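Local coordinates for protein aminotransferase, class IV (Brucella abortus, PDB 4TVI) that probably transfers the amino group of leucine, isoleucine or valine to 2-oxoglutarate, using pyridoxal 5'-phosphate bound as a Schiff base to a lysine, at residues R69-E72 with G73-P76; R243-V246 with I247-R251; R303-Y306 with W307-A310. One frame throughout, in Å; residues are numbered along the deposited sequence.

In the fold
Followed from the N terminus, the chain first makes interaction 1, a tight turn at the end of strand 64-70, an outer strand of the five-stranded antiparallel sheet, just before helix 78-91. Interaction 2 comes much later, inside helix 241-252, and interaction 3 lies in the last turns of helix 297-310. Each is local, closing no more than a turn, so the three follow in series and none nests in or crosses another. Interaction 3 is the hub: Trp307 meets Phe71 and Glu72 of the turn, while Tyr306 and Trp309 meet Pro76 as well as Arg245 of helix 241-252. The C-terminal helix thereby joins the edge of one sheet to the helix that connects two strands of the other.

Interaction 1: residues R69-E72 with G73-P76; sequences RLFE and GVTP
A type I' beta turn from Phe71 to Val74 closes the end of strand 64-70, joined by a single antiparallel hydrogen-bonded pair, with Glu72 and Gly73 at its corners. Both corner residues have positive phi. Phe71 N bonds to Val74 O and Val74 N to Phe71 O, both at 3.0 Å and nearly straight. Beyond the pair, Thr75 CA sends a CA-H...O contact to Arg69 O, 3.4 Å away.

The side chains sort into two groups. With chi1 at 68°, Phe71 CG sits between the backbone N and the carbonyl carbon, and the Phe71 and Pro76 side chains cross at about a right angle, Phe71 CE1 resting 3.6 Å from Pro76 CG. Val74 CG2 lies over one face of the same phenyl, offset toward its rim and 4.3 Å from Phe71 CZ. Leu70 and Thr75 meet separately, Leu70 CD1 touching Thr75 CG2 at 3.6 Å, and Leu111 of helix 100-111 packs on both. The Thr75 hydroxyl is bonded to Arg108, and the Glu72 carboxylate to His311 and Trp307.

Water 1 donates to Arg69 O, at 2.8 Å, and to Pro76 O, so it bridges the chain where direct backbone pairing has ended. Two direct bonds close the turn and the water ties together the chain just outside it, while the phenyl and proline present a mainly apolar surface to the C-terminal helix.

Interaction 2: residues R243-V246 with I247-R251; sequences RQRV and IKLLR
Arg243 lays its guanidinium against Ile247, whose CD1 sits over one face of the flat group, 3.4 Å from Arg243 NH1 and offset toward the rim. The arginine chain is extended from CG to NE, and with chi1 at 169° its CG stands opposite the backbone N; the isoleucine crosses it obliquely one turn on. Arg243 NH2 makes a salt bridge with Glu259 and a hydrogen bond to Pro231 O, so polar partners and the methyl group together restrict how the guanidinium can turn.

On another side of the helix, Arg245 and Lys248 run alongside each other and point the same way. Arg245 NH1 lies 3.7 Å from Lys248 CE, an approach oblique to the guanidinium plane, but 5.2 Å from Lys248 NZ. Their like charges probably matter little, since Arg245 is paired with Asp77 and Lys248 with Glu252. With chi1 near 180°, Arg245 CG lies 4.0 Å from Leu249 CD1, and the bends at chi2 and chi3 then swing the guanidinium beside Lys248.

All of this belongs to helix 241-252, the connecting helix of a beta-alpha-beta unit between parallel strands 227-231 and 257-260. Four consecutive i to i+4 bonds run through the segment, from Ile247 N to Arg243 O through to Leu250 N to Val246 O, the last at 2.8 Å. Ile247 and Leu250 pack on Val257 of strand 257-260, while Leu249 reaches Trp309 of helix 297-310.

Val246 and Leu250 lie side by side in the buried part, Val246 CG1 touching Leu250 CD1 at 3.6 Å. The same leucine methyl is also 3.6 Å from Val246 O.

Interaction 3: residues R303-Y306 with W307-A310; sequences RALY and WEWA
Tyr306 is the middle of an aromatic cluster with Trp307 and Trp309 in the last turns of the C-terminal helix 297-310. Trp309 turns an edge of its indole toward a face of the tyrosine, a T-shaped pair with planes at 68°, and its CZ3 comes 4.0 Å from Tyr306 CZ. Trp307 meets the tyrosine obliquely, through CE3 at 3.9 Å from Tyr306 CD1. One turn on, Ala310 CB lies 4.3 Å from Tyr306 CE1. Tyr306 and Trp309 also touch Pro76 and Arg245 of helix 241-252, so these two rings lie between that helix and the loop at 73-76.

Farther out, Arg303 and Trp307 run alongside each other, pointing the same way. Trp307 CH2 sits over one face of the guanidinium, 3.4 Å from Arg303 CZ, but the two planes are 41° apart, so the groups overlap without lying flat. An extended arginine chain, its CG anti to the backbone N (chi1 -175°), spans the turn to reach the six-membered ring. Arg303 is also salt-bridged to Glu156 through NH2 and hydrogen-bonded through NH1 to Val282 O, while Trp307 NE1 bonds to Glu72; both ends of this pair are thereby fixed.

The backbone keeps i to i+4 bonding throughout, ending with Ala310 N on Tyr306 O at 2.9 Å. At the exposed edge, water 2 donates to Leu305 O, 2.7 Å away, and also to Glu308 OE1, linking that carboxylate to a carbonyl that already accepts from Trp309 N.

Interaction 1: residues R69-E72 with G73-P76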
# COMPACT_ATOMS: atom_id res chain seq x y z
N ARG A 69 -19.72 -10.11 -7.91
CA ARG A 69 -19.93 -10.37 -9.33
C ARG A 69 -21.40 -10.58 -9.69
O ARG A 69 -22.10 -11.35 -9.04
CB ARG A 69 -19.12 -11.60 -9.76
CG ARG A 69 -18.86 -11.71 -11.25
CD ARG A 69 -17.73 -10.79 -11.70
NE ARG A 69 -17.18 -11.20 -12.99
CZ ARG A 69 -17.58 -10.71 -14.16
NH1 ARG A 69 -18.53 -9.79 -14.21
NH2 ARG A 69 -17.02 -11.15 -15.29
N LEU A 70 -21.84 -9.89 -10.73
CA LEU A 70 -23.13 -10.18 -11.35
C LEU A 70 -22.89 -10.97 -12.63
O LEU A 70 -22.16 -10.51 -13.52
CB LEU A 70 -23.91 -8.90 -11.66
CG LEU A 70 -25.11 -9.06 -12.59
CD1 LEU A 70 -26.20 -9.91 -11.94
CD2 LEU A 70 -25.65 -7.70 -13.05
N PHE A 71 -23.46 -12.16 -12.73
CA PHE A 71 -23.33 -12.95 -13.95
C PHE A 71 -24.52 -13.88 -14.11
O PHE A 71 -25.01 -14.45 -13.13
CB PHE A 71 -22.01 -13.75 -13.94
CG PHE A 71 -21.97 -14.85 -12.92
CD1 PHE A 71 -21.53 -14.60 -11.63
CD2 PHE A 71 -22.36 -16.14 -13.25
CE1 PHE A 71 -21.48 -15.61 -10.68
CE2 PHE A 71 -22.32 -17.16 -12.30
CZ PHE A 71 -21.88 -16.89 -11.02
N GLU A 72 -25.00 -14.02 -15.34
CA GLU A 72 -26.15 -14.87 -15.65
C GLU A 72 -27.34 -14.56 -14.75
O GLU A 72 -28.14 -15.44 -14.41
CB GLU A 72 -25.76 -16.35 -15.53
CG GLU A 72 -24.64 -16.74 -16.49
CD GLU A 72 -24.07 -18.12 -16.21
OE1 GLU A 72 -24.77 -18.95 -15.60
OE2 GLU A 72 -22.91 -18.36 -16.60
N GLY A 73 -27.44 -13.29 -14.35
CA GLY A 73 -28.58 -12.80 -13.59
C GLY A 73 -28.50 -13.00 -12.09
O GLY A 73 -29.44 -12.66 -11.37
N VAL A 74 -27.39 -13.55 -11.60
CA VAL A 74 -27.28 -13.81 -10.17
C VAL A 74 -26.05 -13.14 -9.56
O VAL A 74 -25.07 -12.86 -10.25
CB VAL A 74 -27.25 -15.34 -9.87
CG1 VAL A 74 -28.53 -16.00 -10.38
CG2 VAL A 74 -26.02 -16.00 -10.47
N THR A 75 -26.11 -12.88 -8.25
CA THR A 75 -25.03 -12.19 -7.53
C THR A 75 -24.62 -12.96 -6.27
O THR A 75 -24.82 -12.47 -5.15
CB THR A 75 -25.45 -10.77 -7.11
OG1 THR A 75 -26.63 -10.84 -6.29
CG2 THR A 75 -25.76 -9.91 -8.33
N PRO A 76 -24.04 -14.16 -6.45
CA PRO A 76 -23.72 -15.03 -5.31
C PRO A 76 -22.78 -14.38 -4.30
O PRO A 76 -21.80 -13.73 -4.68
CB PRO A 76 -23.06 -16.24 -5.97
CG PRO A 76 -22.58 -15.76 -7.29
CD PRO A 76 -23.60 -14.74 -7.72
O HOH W 1 -20.72 -12.74 -6.99

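Interaction 2: residues R243-V246 with I247-R251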
# COMPACT_ATOMS: atom_id res chain seq x y z
N ARG A 243 -13.52 -19.12 -2.08
CA ARG A 243 -12.82 -20.28 -1.53
C ARG A 243 -13.68 -21.06 -0.54
O ARG A 243 -13.84 -22.28 -0.67
CB ARG A 243 -11.52 -19.83 -0.84
CG ARG A 243 -10.83 -20.91 -0.00
CD ARG A 243 -9.79 -20.28 0.92
NE ARG A 243 -9.07 -21.29 1.68
CZ ARG A 243 -9.51 -21.83 2.81
NH1 ARG A 243 -10.68 -21.46 3.32
NH2 ARG A 243 -8.78 -22.76 3.42
N GLN A 244 -14.25 -20.35 0.43
CA GLN A 244 -15.10 -20.97 1.44
C GLN A 244 -16.34 -21.60 0.82
O GLN A 244 -16.78 -22.66 1.24
CB GLN A 244 -15.52 -19.93 2.49
CG GLN A 244 -14.36 -19.33 3.28
CD GLN A 244 -14.80 -18.15 4.13
OE1 GLN A 244 -15.88 -18.17 4.74
NE2 GLN A 244 -13.98 -17.11 4.16
N ARG A 245 -16.91 -20.93 -0.18
CA ARG A 245 -18.11 -21.43 -0.84
C ARG A 245 -17.82 -22.73 -1.57
O ARG A 245 -18.59 -23.68 -1.48
CB ARG A 245 -18.67 -20.39 -1.81
CG ARG A 245 -19.97 -20.83 -2.49
CD ARG A 245 -21.07 -21.10 -1.46
NE ARG A 245 -21.38 -19.90 -0.69
CZ ARG A 245 -22.20 -19.85 0.35
NH1 ARG A 245 -22.82 -20.96 0.76
NH2 ARG A 245 -22.41 -18.70 0.98
N VAL A 246 -16.69 -22.77 -2.28
CA VAL A 246 -16.28 -23.95 -3.04
C VAL A 246 -15.97 -25.14 -2.11
O VAL A 246 -16.35 -26.28 -2.39
CB VAL A 246 -15.06 -23.64 -3.93
CG1 VAL A 246 -14.42 -24.92 -4.47
CG2 VAL A 246 -15.45 -22.70 -5.07
N ILE A 247 -15.30 -24.85 -0.99
CA ILE A 247 -15.02 -25.88 -0.00
C ILE A 247 -16.32 -26.47 0.53
O ILE A 247 -16.48 -27.68 0.62
CB ILE A 247 -14.18 -25.33 1.18
CG1 ILE A 247 -12.77 -24.98 0.72
CG2 ILE A 247 -14.14 -26.33 2.31
CD1 ILE A 247 -11.95 -24.27 1.79
N LYS A 248 -17.25 -25.59 0.87
CA LYS A 248 -18.54 -25.99 1.41
C LYS A 248 -19.31 -26.86 0.41
O LYS A 248 -19.85 -27.90 0.78
CB LYS A 248 -19.36 -24.75 1.78
CG LYS A 248 -20.74 -25.02 2.36
CD LYS A 248 -21.42 -23.73 2.80
CE LYS A 248 -22.92 -23.91 3.01
NZ LYS A 248 -23.24 -24.90 4.06
N LEU A 249 -19.33 -26.44 -0.85
CA LEU A 249 -20.06 -27.18 -1.87
C LEU A 249 -19.40 -28.52 -2.20
O LEU A 249 -20.09 -29.52 -2.39
CB LEU A 249 -20.19 -26.34 -3.14
CG LEU A 249 -21.13 -25.13 -3.00
CD1 LEU A 249 -21.06 -24.25 -4.23
CD2 LEU A 249 -22.55 -25.61 -2.75
N LEU A 250 -18.07 -28.54 -2.26
CA LEU A 250 -17.35 -29.78 -2.53
C LEU A 250 -17.61 -30.81 -1.43
O LEU A 250 -17.89 -31.97 -1.73
CB LEU A 250 -15.86 -29.51 -2.66
CG LEU A 250 -15.41 -28.99 -4.02
CD1 LEU A 250 -13.97 -28.49 -3.96
CD2 LEU A 250 -15.55 -30.10 -5.05
N ARG A 251 -17.52 -30.38 -0.18
CA ARG A 251 -17.73 -31.31 0.92
C ARG A 251 -19.17 -31.82 0.92
O ARG A 251 -19.41 -32.99 1.21
CB ARG A 251 -17.39 -30.65 2.26
CG ARG A 251 -15.90 -30.43 2.46
CD ARG A 251 -15.58 -29.94 3.87
NE ARG A 251 -14.14 -29.83 4.09
CZ ARG A 251 -13.58 -28.90 4.86
NH1 ARG A 251 -14.35 -28.00 5.47
NH2 ARG A 251 -12.26 -28.85 5.00

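Interaction 3: residues R303-Y306 with W307-A310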
# COMPACT_ATOMS: atom_id res chain seq x y z
N ARG A 303 -16.47 -26.18 -10.25
CA ARG A 303 -17.08 -25.08 -10.97
C ARG A 303 -18.56 -25.36 -11.21
O ARG A 303 -19.41 -24.48 -11.05
CB ARG A 303 -16.35 -24.83 -12.30
CG ARG A 303 -16.83 -23.61 -13.07
CD ARG A 303 -15.97 -23.36 -14.31
NE ARG A 303 -16.56 -22.35 -15.19
CZ ARG A 303 -16.38 -21.04 -15.07
NH1 ARG A 303 -15.61 -20.56 -14.11
NH2 ARG A 303 -16.97 -20.21 -15.92
N ALA A 304 -18.88 -26.61 -11.55
CA ALA A 304 -20.27 -26.99 -11.81
C ALA A 304 -21.11 -26.82 -10.55
O ALA A 304 -22.23 -26.30 -10.59
CB ALA A 304 -20.35 -28.42 -12.32
N LEU A 305 -20.55 -27.26 -9.42
CA LEU A 305 -21.23 -27.16 -8.13
C LEU A 305 -21.48 -25.71 -7.74
O LEU A 305 -22.52 -25.39 -7.18
CB LEU A 305 -20.41 -27.86 -7.05
CG LEU A 305 -20.36 -29.38 -7.12
CD1 LEU A 305 -19.32 -29.93 -6.13
CD2 LEU A 305 -21.74 -29.97 -6.85
N TYR A 306 -20.52 -24.84 -8.05
CA TYR A 306 -20.67 -23.44 -7.72
C TYR A 306 -21.84 -22.84 -8.51
O TYR A 306 -22.68 -22.14 -7.95
CB TYR A 306 -19.39 -22.65 -8.00
CG TYR A 306 -19.47 -21.23 -7.49
CD1 TYR A 306 -20.04 -20.22 -8.26
CD2 TYR A 306 -19.02 -20.91 -6.21
CE1 TYR A 306 -20.14 -18.93 -7.79
CE2 TYR A 306 -19.11 -19.61 -5.73
CZ TYR A 306 -19.67 -18.63 -6.53
OH TYR A 306 -19.78 -17.33 -6.06
N TRP A 307 -21.87 -23.13 -9.81
CA TRP A 307 -22.92 -22.60 -10.68
C TRP A 307 -24.31 -23.12 -10.29
O TRP A 307 -25.28 -22.37 -10.36
CB TRP A 307 -22.62 -22.96 -12.14
CG TRP A 307 -22.12 -21.80 -12.94
CD1 TRP A 307 -22.78 -21.15 -13.94
CD2 TRP A 307 -20.86 -21.14 -12.79
NE1 TRP A 307 -22.00 -20.13 -14.43
CE2 TRP A 307 -20.82 -20.10 -13.74
CE3 TRP A 307 -19.76 -21.33 -11.95
CZ2 TRP A 307 -19.72 -19.26 -13.87
CZ3 TRP A 307 -18.67 -20.49 -12.08
CH2 TRP A 307 -18.66 -19.46 -13.04
N GLU A 308 -24.39 -24.38 -9.85
CA GLU A 308 -25.67 -24.92 -9.41
C GLU A 308 -26.20 -24.15 -8.22
O GLU A 308 -27.35 -23.71 -8.21
CB GLU A 308 -25.57 -26.39 -9.00
CG GLU A 308 -26.85 -26.85 -8.26
CD GLU A 308 -26.73 -28.22 -7.62
OE1 GLU A 308 -25.63 -28.58 -7.16
OE2 GLU A 308 -27.75 -28.95 -7.56
N TRP A 309 -25.34 -23.99 -7.21
CA TRP A 309 -25.73 -23.27 -6.01
C TRP A 309 -26.07 -21.82 -6.31
O TRP A 309 -27.03 -21.27 -5.78
CB TRP A 309 -24.62 -23.34 -4.96
CG TRP A 309 -24.81 -22.34 -3.87
CD1 TRP A 309 -25.64 -22.45 -2.80
CD2 TRP A 309 -24.16 -21.07 -3.76
NE1 TRP A 309 -25.55 -21.32 -2.02
CE2 TRP A 309 -24.65 -20.46 -2.58
CE3 TRP A 309 -23.22 -20.38 -4.53
CZ2 TRP A 309 -24.23 -19.20 -2.17
CZ3 TRP A 309 -22.80 -19.13 -4.12
CH2 TRP A 309 -23.31 -18.55 -2.95
N ALA A 310 -25.28 -21.20 -7.18
CA ALA A 310 -25.49 -19.79 -7.52
C ALA A 310 -26.86 -19.58 -8.15
O ALA A 310 -27.50 -18.55 -7.92
CB ALA A 310 -24.40 -19.30 -8.45
O HOH W 2 -24.17 -27.02 -5.77